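Local coordinates for putative acyl-[acyl-carrier-protein]--UDP-N-acetylglucosamine O-acyltransferase (PDB 4R36) that probably transfers an acyl chain from acyl carrier protein to UDP-N-acetylglucosamine, the first step of lipid A biosynthesis, at residues N104-R107 and E108-I112; N74-F77 and P78-I82; V134-A137 and H138-I142; C146-G149 and N150-M154; V38-A41 and P42-I46. All blocks are in the same frame, centred on the assembly; numbering follows the deposited sequence.

Interaction 1: N104-R107 and E108-I112; sequences NLIR and ENVTI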
loop_
_atom_site.group_PDB
_atom_site.type_symbol
_atom_site.label_atom_id
_atom_site.label_comp_id
_atom_site.label_asym_id
_atom_site.label_seq_id
_atom_site.Cartn_x
_atom_site.Cartn_y
_atom_site.Cartn_z
ATOM N N ASN A 104 -14.215 17.024 4.339
ATOM C CA ASN A 104 -13.204 16.113 3.806
ATOM C C ASN A 104 -13.849 14.797 3.489
ATOM O O ASN A 104 -14.834 14.400 4.148
ATOM C CB ASN A 104 -12.139 15.874 4.864
ATOM C CG ASN A 104 -11.326 17.126 5.167
ATOM O OD1 ASN A 104 -10.540 17.571 4.343
ATOM N ND2 ASN A 104 -11.566 17.752 6.354
ATOM N N LEU A 105 -13.203 14.076 2.585
ATOM C CA LEU A 105 -13.557 12.735 2.243
ATOM C C LEU A 105 -12.416 11.853 2.692
ATOM O O LEU A 105 -11.341 11.924 2.116
ATOM C CB LEU A 105 -13.785 12.620 0.742
ATOM C CG LEU A 105 -14.903 13.551 0.194
ATOM C CD1 LEU A 105 -14.901 13.592 -1.321
ATOM C CD2 LEU A 105 -16.247 13.096 0.733
ATOM N N ILE A 106 -12.619 11.100 3.773
ATOM C CA ILE A 106 -11.641 10.267 4.402
ATOM C C ILE A 106 -12.008 8.793 4.061
ATOM O O ILE A 106 -12.914 8.183 4.628
ATOM C CB ILE A 106 -11.632 10.456 5.945
ATOM C CG1 ILE A 106 -11.517 11.958 6.314
ATOM C CG2 ILE A 106 -10.562 9.617 6.583
ATOM C CD1 ILE A 106 -10.292 12.660 5.843
ATOM N N ARG A 107 -11.273 8.230 3.095
ATOM C CA ARG A 107 -11.679 6.963 2.484
ATOM C C ARG A 107 -11.275 5.778 3.342
ATOM O O ARG A 107 -10.668 5.897 4.411
ATOM C CB ARG A 107 -11.092 6.887 1.042
ATOM C CG ARG A 107 -11.640 7.949 0.055
ATOM C CD ARG A 107 -13.158 7.945 -0.103
ATOM N NE ARG A 107 -13.653 6.629 -0.499
ATOM C CZ ARG A 107 -14.486 6.387 -1.514
ATOM N NH1 ARG A 107 -15.050 7.382 -2.223
ATOM N NH2 ARG A 107 -14.822 5.134 -1.779
ATOM N N GLU A 108 -11.664 4.621 2.851
ATOM C CA GLU A 108 -11.449 3.364 3.503
ATOM C C GLU A 108 -10.043 3.135 3.993
ATOM O O GLU A 108 -9.062 3.360 3.253
ATOM C CB GLU A 108 -11.794 2.196 2.576
ATOM C CG GLU A 108 -13.197 2.166 2.012
ATOM C CD GLU A 108 -13.365 2.847 0.648
ATOM O OE1 GLU A 108 -12.806 3.972 0.448
ATOM O OE2 GLU A 108 -14.088 2.317 -0.213
ATOM N N ASN A 109 -9.947 2.700 5.240
ATOM C CA ASN A 109 -8.679 2.381 5.877
ATOM C C ASN A 109 -7.636 3.487 5.915
ATOM O O ASN A 109 -6.478 3.189 6.129
ATOM C CB ASN A 109 -8.084 1.139 5.223
ATOM C CG ASN A 109 -8.932 -0.073 5.468
ATOM O OD1 ASN A 109 -9.225 -0.376 6.643
ATOM N ND2 ASN A 109 -9.399 -0.753 4.387
ATOM N N VAL A 110 -8.046 4.734 5.743
ATOM C CA VAL A 110 -7.162 5.851 5.980
ATOM C C VAL A 110 -6.781 5.902 7.460
ATOM O O VAL A 110 -7.618 5.648 8.335
ATOM C CB VAL A 110 -7.775 7.158 5.539
ATOM C CG1 VAL A 110 -7.036 8.330 6.138
ATOM C CG2 VAL A 110 -7.848 7.244 3.999
ATOM N N THR A 111 -5.514 6.160 7.751
ATOM C CA THR A 111 -5.054 6.279 9.104
ATOM C C THR A 111 -4.536 7.714 9.325
ATOM O O THR A 111 -3.700 8.216 8.561
ATOM C CB THR A 111 -3.957 5.234 9.462
ATOM O OG1 THR A 111 -2.880 5.251 8.494
ATOM C CG2 THR A 111 -4.539 3.838 9.535
ATOM N N ILE A 112 -5.040 8.364 10.382
ATOM C CA ILE A 112 -4.526 9.635 10.802
ATOM C C ILE A 112 -4.135 9.529 12.279
ATOM O O ILE A 112 -4.987 9.577 13.161
ATOM C CB ILE A 112 -5.518 10.786 10.552
ATOM C CG1 ILE A 112 -6.055 10.779 9.119
ATOM C CG2 ILE A 112 -4.917 12.134 10.905
ATOM C CD1 ILE A 112 -7.150 11.778 8.827
#

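Interaction 2: N74-F77 and P78-I82; sequences NTIF and PGAVI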
loop_
_atom_site.group_PDB
_atom_site.type_symbol
_atom_site.label_atom_id
_atom_site.label_comp_id
_atom_site.label_asym_id
_atom_site.label_seq_id
_atom_site.Cartn_x
_atom_site.Cartn_y
_atom_site.Cartn_z
ATOM N N ASN A 74 -17.903 16.255 7.005
ATOM C CA ASN A 74 -16.990 15.217 6.511
ATOM C C ASN A 74 -17.705 13.909 6.257
ATOM O O ASN A 74 -18.779 13.632 6.837
ATOM C CB ASN A 74 -15.966 14.966 7.581
ATOM C CG ASN A 74 -15.148 16.197 7.891
ATOM O OD1 ASN A 74 -14.250 16.603 7.107
ATOM N ND2 ASN A 74 -15.454 16.838 9.017
ATOM N N THR A 75 -17.116 13.054 5.414
ATOM C CA THR A 75 -17.532 11.643 5.355
ATOM C C THR A 75 -16.351 10.754 5.628
ATOM O O THR A 75 -15.268 10.945 5.015
ATOM C CB THR A 75 -18.084 11.287 3.950
ATOM O OG1 THR A 75 -19.067 12.250 3.535
ATOM C CG2 THR A 75 -18.686 9.938 3.882
ATOM N N ILE A 76 -16.530 9.844 6.567
ATOM C CA ILE A 76 -15.459 8.946 7.030
ATOM C C ILE A 76 -15.928 7.575 6.656
ATOM O O ILE A 76 -16.968 7.060 7.146
ATOM C CB ILE A 76 -15.167 9.184 8.530
ATOM C CG1 ILE A 76 -14.671 10.634 8.687
ATOM C CG2 ILE A 76 -14.171 8.197 9.074
ATOM C CD1 ILE A 76 -14.522 11.000 10.126
ATOM N N PHE A 77 -15.145 6.924 5.770
ATOM C CA PHE A 77 -15.517 5.683 5.195
ATOM C C PHE A 77 -15.179 4.512 6.044
ATOM O O PHE A 77 -14.364 4.603 6.979
ATOM C CB PHE A 77 -14.884 5.569 3.774
ATOM C CG PHE A 77 -15.590 6.381 2.754
ATOM C CD1 PHE A 77 -15.543 7.792 2.784
ATOM C CD2 PHE A 77 -16.309 5.778 1.753
ATOM C CE1 PHE A 77 -16.201 8.534 1.835
ATOM C CE2 PHE A 77 -16.940 6.549 0.780
ATOM C CZ PHE A 77 -16.890 7.919 0.834
ATOM N N PRO A 78 -15.715 3.328 5.690
ATOM C CA PRO A 78 -15.436 2.129 6.521
ATOM C C PRO A 78 -13.983 1.790 6.753
ATOM O O PRO A 78 -13.173 1.835 5.781
ATOM C CB PRO A 78 -16.096 0.982 5.745
ATOM C CG PRO A 78 -17.202 1.693 5.035
ATOM C CD PRO A 78 -16.569 2.988 4.559
ATOM N N GLY A 79 -13.635 1.461 7.995
ATOM C CA GLY A 79 -12.278 0.994 8.303
ATOM C C GLY A 79 -11.254 2.121 8.490
ATOM O O GLY A 79 -10.167 1.832 8.928
ATOM N N ALA A 80 -11.619 3.393 8.273
ATOM C CA ALA A 80 -10.734 4.484 8.652
ATOM C C ALA A 80 -10.463 4.499 10.153
ATOM O O ALA A 80 -11.315 4.092 10.971
ATOM C CB ALA A 80 -11.313 5.797 8.220
ATOM N N VAL A 81 -9.245 4.877 10.516
ATOM C CA VAL A 81 -8.874 4.932 11.883
ATOM C C VAL A 81 -8.275 6.316 12.134
ATOM O O VAL A 81 -7.116 6.587 11.721
ATOM C CB VAL A 81 -7.873 3.818 12.251
ATOM C CG1 VAL A 81 -7.561 3.857 13.745
ATOM C CG2 VAL A 81 -8.398 2.422 11.831
ATOM N N ILE A 82 -8.979 7.128 12.898
ATOM C CA ILE A 82 -8.510 8.451 13.276
ATOM C C ILE A 82 -8.143 8.498 14.746
ATOM O O ILE A 82 -8.906 8.034 15.609
ATOM C CB ILE A 82 -9.585 9.495 12.929
ATOM C CG1 ILE A 82 -9.904 9.456 11.411
ATOM C CG2 ILE A 82 -9.135 10.899 13.309
ATOM C CD1 ILE A 82 -11.007 10.384 10.991
#

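Interaction 3: V134-A137 and H138-I142; sequences VHVA and HDALI. With ACT (acetate ion), chain D.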
loop_
_atom_site.group_PDB
_atom_site.type_symbol
_atom_site.label_atom_id
_atom_site.label_comp_id
_atom_site.label_asym_id
_atom_site.label_seq_id
_atom_site.Cartn_x
_atom_site.Cartn_y
_atom_site.Cartn_z
ATOM N N VAL A 134 -4.447 5.780 2.619
ATOM C CA VAL A 134 -3.547 6.885 2.907
ATOM C C VAL A 134 -3.203 6.941 4.392
ATOM O O VAL A 134 -4.063 6.673 5.243
ATOM C CB VAL A 134 -4.127 8.235 2.430
ATOM C CG1 VAL A 134 -3.417 9.469 3.089
ATOM C CG2 VAL A 134 -4.014 8.372 0.945
ATOM N N HIS A 135 -1.928 7.138 4.685
ATOM C CA HIS A 135 -1.437 7.308 6.037
ATOM C C HIS A 135 -0.967 8.731 6.307
ATOM O O HIS A 135 -0.096 9.307 5.552
ATOM C CB HIS A 135 -0.343 6.306 6.341
ATOM C CG HIS A 135 0.294 6.486 7.688
ATOM N ND1 HIS A 135 -0.307 6.067 8.853
ATOM C CD2 HIS A 135 1.478 7.041 8.052
ATOM C CE1 HIS A 135 0.482 6.333 9.869
ATOM N NE2 HIS A 135 1.553 6.963 9.418
ATOM N N VAL A 136 -1.465 9.295 7.407
ATOM C CA VAL A 136 -0.998 10.616 7.883
ATOM C C VAL A 136 -0.346 10.468 9.263
ATOM O O VAL A 136 -1.021 10.113 10.219
ATOM C CB VAL A 136 -2.172 11.596 7.979
ATOM C CG1 VAL A 136 -1.681 12.989 8.354
ATOM C CG2 VAL A 136 -2.938 11.697 6.683
ATOM N N ALA A 137 0.977 10.658 9.301
ATOM C CA ALA A 137 1.742 10.361 10.460
ATOM C C ALA A 137 1.618 11.478 11.466
ATOM O O ALA A 137 1.134 12.571 11.160
ATOM C CB ALA A 137 3.182 10.125 10.116
ATOM N N HIS A 138 2.054 11.143 12.678
ATOM C CA HIS A 138 2.112 12.125 13.774
ATOM C C HIS A 138 2.656 13.495 13.378
ATOM O O HIS A 138 3.659 13.610 12.671
ATOM C CB HIS A 138 2.977 11.567 14.884
ATOM C CG HIS A 138 4.422 11.431 14.522
ATOM N ND1 HIS A 138 5.347 12.407 14.809
ATOM C CD2 HIS A 138 5.120 10.382 14.016
ATOM C CE1 HIS A 138 6.549 12.008 14.428
ATOM N NE2 HIS A 138 6.440 10.777 13.953
ATOM N N ASP A 139 1.937 14.540 13.785
ATOM C CA ASP A 139 2.379 15.970 13.632
ATOM C C ASP A 139 2.399 16.474 12.181
ATOM O O ASP A 139 2.826 17.609 11.938
ATOM C CB ASP A 139 3.696 16.279 14.312
ATOM C CG ASP A 139 3.757 15.710 15.744
ATOM O OD1 ASP A 139 2.921 16.116 16.543
ATOM O OD2 ASP A 139 4.564 14.823 16.034
ATOM N N ALA A 140 1.911 15.650 11.236
ATOM C CA ALA A 140 1.799 16.079 9.876
ATOM C C ALA A 140 0.745 17.160 9.740
ATOM O O ALA A 140 -0.145 17.322 10.597
ATOM C CB ALA A 140 1.420 14.907 9.002
ATOM N N LEU A 141 0.902 17.971 8.716
ATOM C CA LEU A 141 0.016 19.063 8.401
ATOM C C LEU A 141 -0.393 18.972 6.916
ATOM O O LEU A 141 0.481 19.069 6.058
ATOM C CB LEU A 141 0.690 20.423 8.626
ATOM C CG LEU A 141 -0.191 21.621 8.189
ATOM C CD1 LEU A 141 -1.452 21.770 9.002
ATOM C CD2 LEU A 141 0.636 22.931 8.224
ATOM N N ILE A 142 -1.690 18.816 6.661
ATOM C CA ILE A 142 -2.276 18.925 5.337
ATOM C C ILE A 142 -3.145 20.152 5.317
ATOM O O ILE A 142 -3.930 20.370 6.257
ATOM C CB ILE A 142 -3.083 17.672 4.960
ATOM C CG1 ILE A 142 -2.142 16.459 4.983
ATOM C CG2 ILE A 142 -3.742 17.808 3.623
ATOM C CD1 ILE A 142 -2.826 15.145 4.585
HETATM C C ACT D . 4.787 7.027 10.458
HETATM O O ACT D . 4.852 6.852 9.198
HETATM O OXT ACT D . 3.687 7.039 11.051
HETATM C CH3 ACT D . 6.011 7.287 11.318
#

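Interaction 4: C146-G149 and N150-M154; sequences CIVG and NSTKM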
loop_
_atom_site.group_PDB
_atom_site.type_symbol
_atom_site.label_atom_id
_atom_site.label_comp_id
_atom_site.label_asym_id
_atom_site.label_seq_id
_atom_site.Cartn_x
_atom_site.Cartn_y
_atom_site.Cartn_z
ATOM N N CYS A 146 -6.733 19.541 -1.200
ATOM C CA CYS A 146 -5.738 18.551 -1.674
ATOM C C CYS A 146 -6.412 17.246 -2.040
ATOM O O CYS A 146 -7.470 16.870 -1.523
ATOM C CB CYS A 146 -4.659 18.281 -0.589
ATOM S SG CYS A 146 -3.681 19.722 -0.141
ATOM N N ILE A 147 -5.804 16.539 -2.956
ATOM C CA ILE A 147 -6.190 15.179 -3.282
ATOM C C ILE A 147 -4.962 14.328 -3.076
ATOM O O ILE A 147 -3.866 14.647 -3.655
ATOM C CB ILE A 147 -6.611 15.111 -4.761
ATOM C CG1 ILE A 147 -7.857 16.010 -5.006
ATOM C CG2 ILE A 147 -6.882 13.680 -5.120
ATOM C CD1 ILE A 147 -8.288 16.074 -6.461
ATOM N N VAL A 148 -5.106 13.278 -2.317
ATOM C CA VAL A 148 -3.978 12.381 -1.995
ATOM C C VAL A 148 -4.404 10.961 -2.364
ATOM O O VAL A 148 -5.381 10.379 -1.834
ATOM C CB VAL A 148 -3.592 12.438 -0.550
ATOM C CG1 VAL A 148 -2.366 11.543 -0.277
ATOM C CG2 VAL A 148 -3.288 13.876 -0.113
ATOM N N GLY A 149 -3.683 10.381 -3.307
ATOM C CA GLY A 149 -4.058 9.115 -3.921
ATOM C C GLY A 149 -3.795 7.881 -3.042
ATOM O O GLY A 149 -3.107 7.949 -2.039
ATOM N N ASN A 150 -4.360 6.747 -3.475
ATOM C CA ASN A 150 -4.387 5.499 -2.784
ATOM C C ASN A 150 -3.052 5.129 -2.148
ATOM O O ASN A 150 -2.008 5.065 -2.869
ATOM C CB ASN A 150 -4.806 4.385 -3.710
ATOM C CG ASN A 150 -6.139 4.689 -4.437
ATOM O OD1 ASN A 150 -7.122 4.918 -3.811
ATOM N ND2 ASN A 150 -6.166 4.559 -5.776
ATOM N N SER A 151 -3.112 4.903 -0.809
ATOM C CA SER A 151 -2.041 4.332 -0.030
ATOM C C SER A 151 -0.792 5.212 -0.061
ATOM O O SER A 151 0.304 4.744 0.224
ATOM C CB SER A 151 -1.776 2.845 -0.436
ATOM O OG SER A 151 -1.168 2.190 0.634
ATOM N N THR A 152 -0.948 6.505 -0.320
ATOM C CA THR A 152 0.197 7.394 -0.127
ATOM C C THR A 152 0.518 7.529 1.344
ATOM O O THR A 152 -0.399 7.557 2.175
ATOM C CB THR A 152 -0.039 8.702 -0.859
ATOM O OG1 THR A 152 0.241 8.448 -2.234
ATOM C CG2 THR A 152 0.814 9.832 -0.340
ATOM N N LYS A 153 1.808 7.572 1.661
ATOM C CA LYS A 153 2.309 7.615 3.047
ATOM C C LYS A 153 3.010 8.947 3.329
ATOM O O LYS A 153 4.028 9.355 2.639
ATOM C CB LYS A 153 3.243 6.436 3.346
ATOM C CG LYS A 153 2.780 5.087 2.748
ATOM C CD LYS A 153 1.496 4.693 3.474
ATOM C CE LYS A 153 1.054 3.271 3.077
ATOM N NZ LYS A 153 -0.316 2.985 3.503
ATOM N N MET A 154 2.413 9.707 4.234
ATOM C CA MET A 154 2.994 10.968 4.690
ATOM C C MET A 154 3.603 10.794 6.056
ATOM O O MET A 154 2.895 10.482 7.029
ATOM C CB MET A 154 1.926 12.034 4.668
ATOM C CG MET A 154 1.656 12.474 3.185
ATOM S SD MET A 154 0.109 13.283 3.080
ATOM C CE MET A 154 -1.020 11.860 3.195
#

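Interaction 5: V38-A41 and P42-I46; sequences VEIA and PFVYI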
loop_
_atom_site.group_PDB
_atom_site.type_symbol
_atom_site.label_atom_id
_atom_site.label_comp_id
_atom_site.label_asym_id
_atom_site.label_seq_id
_atom_site.Cartn_x
_atom_site.Cartn_y
_atom_site.Cartn_z
ATOM N N VAL A 38 -25.521 14.210 12.600
ATOM C CA VAL A 38 -24.406 13.265 12.448
ATOM C C VAL A 38 -24.959 11.880 12.281
ATOM O O VAL A 38 -25.725 11.377 13.119
ATOM C CB VAL A 38 -23.431 13.327 13.647
ATOM C CG1 VAL A 38 -22.353 12.233 13.585
ATOM C CG2 VAL A 38 -22.765 14.697 13.712
ATOM N N GLU A 39 -24.618 11.250 11.163
ATOM C CA GLU A 39 -24.977 9.880 10.899
ATOM C C GLU A 39 -23.806 8.929 11.277
ATOM O O GLU A 39 -22.675 9.128 10.807
ATOM C CB GLU A 39 -25.329 9.759 9.451
ATOM C CG GLU A 39 -25.691 8.391 9.019
ATOM C CD GLU A 39 -25.946 8.323 7.515
ATOM O OE1 GLU A 39 -26.412 9.321 6.916
ATOM O OE2 GLU A 39 -25.652 7.280 6.954
ATOM N N ILE A 40 -24.092 7.934 12.120
ATOM C CA ILE A 40 -23.147 6.976 12.602
ATOM C C ILE A 40 -23.706 5.599 12.347
ATOM O O ILE A 40 -24.779 5.233 12.821
ATOM C CB ILE A 40 -22.766 7.213 14.041
ATOM C CG1 ILE A 40 -22.231 8.628 14.191
ATOM C CG2 ILE A 40 -21.790 6.176 14.522
ATOM C CD1 ILE A 40 -21.922 9.080 15.574
ATOM N N ALA A 41 -22.973 4.817 11.570
ATOM C CA ALA A 41 -23.320 3.502 11.205
ATOM C C ALA A 41 -22.980 2.451 12.283
ATOM O O ALA A 41 -22.283 2.729 13.204
ATOM C CB ALA A 41 -22.618 3.136 9.863
ATOM N N PRO A 42 -23.484 1.197 12.114
ATOM C CA PRO A 42 -23.127 0.076 12.999
ATOM C C PRO A 42 -21.620 -0.147 13.029
ATOM O O PRO A 42 -20.921 0.071 12.015
ATOM C CB PRO A 42 -23.809 -1.125 12.353
ATOM C CG PRO A 42 -24.964 -0.515 11.610
ATOM C CD PRO A 42 -24.489 0.804 11.111
ATOM N N PHE A 43 -21.135 -0.552 14.187
ATOM C CA PHE A 43 -19.779 -1.048 14.350
ATOM C C PHE A 43 -18.744 0.070 14.286
ATOM O O PHE A 43 -17.592 -0.207 14.279
ATOM C CB PHE A 43 -19.484 -2.229 13.355
ATOM C CG PHE A 43 -20.668 -3.204 13.212
ATOM C CD1 PHE A 43 -21.306 -3.700 14.337
ATOM C CD2 PHE A 43 -21.145 -3.572 11.978
ATOM C CE1 PHE A 43 -22.393 -4.585 14.193
ATOM C CE2 PHE A 43 -22.180 -4.469 11.807
ATOM C CZ PHE A 43 -22.825 -4.960 12.933
ATOM N N VAL A 44 -19.194 1.313 14.337
ATOM C CA VAL A 44 -18.339 2.440 14.564
ATOM C C VAL A 44 -17.980 2.471 16.033
ATOM O O VAL A 44 -18.844 2.258 16.928
ATOM C CB VAL A 44 -19.032 3.751 14.132
ATOM C CG1 VAL A 44 -18.239 4.963 14.578
ATOM C CG2 VAL A 44 -19.259 3.771 12.661
ATOM N N TYR A 45 -16.712 2.750 16.302
ATOM C CA TYR A 45 -16.183 2.847 17.644
ATOM C C TYR A 45 -15.685 4.237 17.880
ATOM O O TYR A 45 -14.815 4.721 17.147
ATOM C CB TYR A 45 -15.063 1.860 17.856
ATOM C CG TYR A 45 -14.352 2.043 19.176
ATOM C CD1 TYR A 45 -13.261 2.913 19.314
ATOM C CD2 TYR A 45 -14.775 1.362 20.291
ATOM C CE1 TYR A 45 -12.607 3.068 20.539
ATOM C CE2 TYR A 45 -14.155 1.528 21.517
ATOM C CZ TYR A 45 -13.096 2.391 21.655
ATOM O OH TYR A 45 -12.472 2.476 22.880
ATOM N N ILE A 46 -16.303 4.937 18.817
ATOM C CA ILE A 46 -15.962 6.326 19.192
ATOM C C ILE A 46 -15.616 6.360 20.662
ATOM O O ILE A 46 -16.448 5.996 21.527
ATOM C CB ILE A 46 -17.082 7.300 18.899
ATOM C CG1 ILE A 46 -17.573 7.184 17.455
ATOM C CG2 ILE A 46 -16.627 8.703 19.197
ATOM C CD1 ILE A 46 -18.576 8.172 17.006
#

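Interaction 1: N104-R107 and E108-I112
The Arg107 guanidinium receives the Glu108 carboxylate at its edge, practically in its own plane, while Phe77 makes a cation-pi contact with the same group. The two planes are turned 30° against each other, and the grip is side-on, with NE and NH2 both directed at the single oxygen OE1. Arg107 NE reaches Glu108 OE1 at 2.9 Å, and Arg107 NH2 reaches the same OE1 at 3.2 Å, both from one face of the carboxylate and on its syn side. Arg107 NH2 also makes a weak bond of 3.3 Å to Glu108 OE2. Bends at chi2 (-57°) and chi3 (-56°) fold the arginine chain back alongside its neighbour. Arg107 NH2 has a further partner in the carbonyl oxygen of Ile85 of the second subunit.

Beneath this pair runs a type II turn, closed by Val110 N to Arg107 O at 3.2 Å. Asn109, a residue type that tolerates a positive phi well, holds the third position, and its OD1 binds calcium together with Asn109 of both other subunits. On the inner side Ile106 CG2 meets Val110 CG1 at 3.8 Å, the branched chains crossing nearly at right angles. Both charged groups are buried at the subunit interface, so their pairing probably offsets much of the cost of desolvation, while the shared metal ties three copies of the turn together.

Interaction 2: N74-F77 and P78-I82
Ile76 and Ile82 adopt the same shape: in each, CG1 stands opposite the carbonyl carbon (chi1 -62° and -59°) and the chain then runs on extended. Because they sit on successive strands of a left-handed beta helix, either side of a corner, this shape sends the two chains toward each other through the interior, where they meet tip to tip, Ile76 CD1 to Ile82 CD1 at 3.7 Å. The other branch of the first isoleucine packs closer to the bend, with Ile76 CG2 lying 3.8 Å from Ala80 CB. A small methyl suits that inward position, since the two strands are still close together there, whereas the long isoleucines span the wider part of the triangular coil.

The corner is a type II turn from Phe77 to Ala80. Pro78 matches the phi needed at its second position, and Gly79 takes the positive phi of the third without strain. Phe77 stays outside the coil, its ring packing against Met59 and against Ile85 of the second subunit; Pro78 likewise touches Asn63 of that subunit. The turn is closed by a single backbone hydrogen bond, Ala80 N to Phe77 O, 3.3 Å long with an angle of 165° at the hydrogen.

Interaction 3: V134-A137 and H138-I142
Ala137 CB and His135 NE2 both approach one oxygen of a bound acetate, probably taken from the crystallisation liquor, with His138 beyond Ala137 turning the edge of its ring to the acetate methyl. His135 NE2 donates to acetate OXT at 2.7 Å, the oxygen lying near the ring plane, and Ala137 CB comes within 3.3 Å of that atom. Alanine is small enough to leave this room between the histidines.

In the next shell, His135 ND1 is hydrogen-bonded to Thr111 OG1, which fixes the ring's rotation. His138 ND1 donates to Asp139 OD2 at 2.8 Å in an almost straight bond (173°); the oxygen lies in the imidazole plane but is met on its anti side. A chi1 of 67° puts the imidazole between the backbone N and the carbonyl carbon, where that bond can form. Asp139 is itself held by Thr116 OG1 on OD2 and Gly120 N on OD1.

All this rests on a type II turn closed by Ala140 N to Ala137 O, 3.2 Å. Inside the coil, Val136 CG1 touches Ala140 CB at 3.7 Å and Val136 CG2 faces Ile142 CD1 at 4.0 Å. His138 contacts UDP-N-acetylglucosamine in another crystal of this protein. Its bond to an anchored carboxylate fixes the imidazole's rotation and directs the ring edge away from ND1, with NE2 and CD2, toward the acetate side.

Interaction 4: C146-G149 and N150-M154
Val148 packs its CG1 methyl against two partners at once, and this is the tight part of the contact. Thr152 CG2 lies 3.6 Å from Val148 CG1, the two beta-branched chains crossing at about a right angle, and Met154 CE touches the same methyl at 3.7 Å. The methionine reaches it through a bend at its last torsion (chi3 -75°), a flexibility that lets its terminal methyl fit among branched neighbours. Thr152 can face inward because its hydroxyl is satisfied there: OG1 is hydrogen-bonded to Ser167 O and Val170 N.

The outward side is looser and polar, though mostly covered by neighbouring subunits rather than by water. Ser151 and Lys153 point away from the preceding strand, and Lys153 NZ bonds to Ser151 OG at 3.1 Å. Lys153 also forms a salt bridge with Glu132 of the third subunit, which gives its buried charge a counterion. On the preceding strand, partly exposed Ile147 packs on Leu89 of the second subunit and, with Cys146, helps line a pocket that holds 2-(2-methoxyethoxy)ethanol.

Between the two sides, Thr152 N donates to Gly149 O at 3.1 Å. This closes the type II turn that forms a corner of the left-handed beta helix, within a hexapeptide-repeat region.

Interaction 5: V38-A41 and P42-I46
A corner of the left-handed beta helix, one of its type II turns, brings Ile40 of one short strand against Val44, at the end of the turn, and Ile46 of the strand that follows. Ile40 carries the contact with both of its branches. Its CG2 meets Val44 CB at 3.7 Å, the side chains crossing nearly at right angles, while Ile40 CD1 reaches Ile46 CD1 at 3.8 Å, tip to tip. This division follows from chi1 (-56°), which sets CG1 opposite the carbonyl carbon and CG2 opposite the backbone N. Branched aliphatic residues suit these positions, since each can fill the interior in two directions.

The bend itself is somewhat open: Val44 N stands 3.6 Å from Ala41 O and is not counted as hydrogen-bonded to it. The Val44 methyl CG2 also lies against this carbonyl, 3.2 Å from Ala41 O. The turn's shape is supported by Pro42, whose ring restricts phi to the value required, whereas Phe43 accepts a positive phi of 74°.

Outside the coil, Pro42 CB lies 3.6 Å above the plane of the Phe43 ring, over its centre. The same two residues face the second subunit, Pro42 packing on Tyr45 and Phe43 on Leu25 of that chain. Away from the annotated sites, this is structural packing: an aliphatic interior and a subunit-facing proline and aromatic, joined at one corner of the triangular beta-helix prism.

Along the chain the contacts come in the order 5, 2, 1, 3, 4, all of them corners of one left-handed beta helix. Interactions 5, 2, 1 and 4 join the sheet in which strands 39-40, 75-76, 105-106 and 147-148 run parallel to the sheet that holds 45-46, 81-82, 111-112 and 153-154. Interaction 3 turns the next corner, from strand 135-136 of that second sheet to strand 141-142 of the third. Centres of interactions 1 and 2 are only 5 Å apart, on stacked coils, whereas those of 4 and 5 are 24 Å apart. The repeated corner thus builds the prism, while changes in its outward residues provide calcium binding, subunit contacts and a substrate-binding histidine.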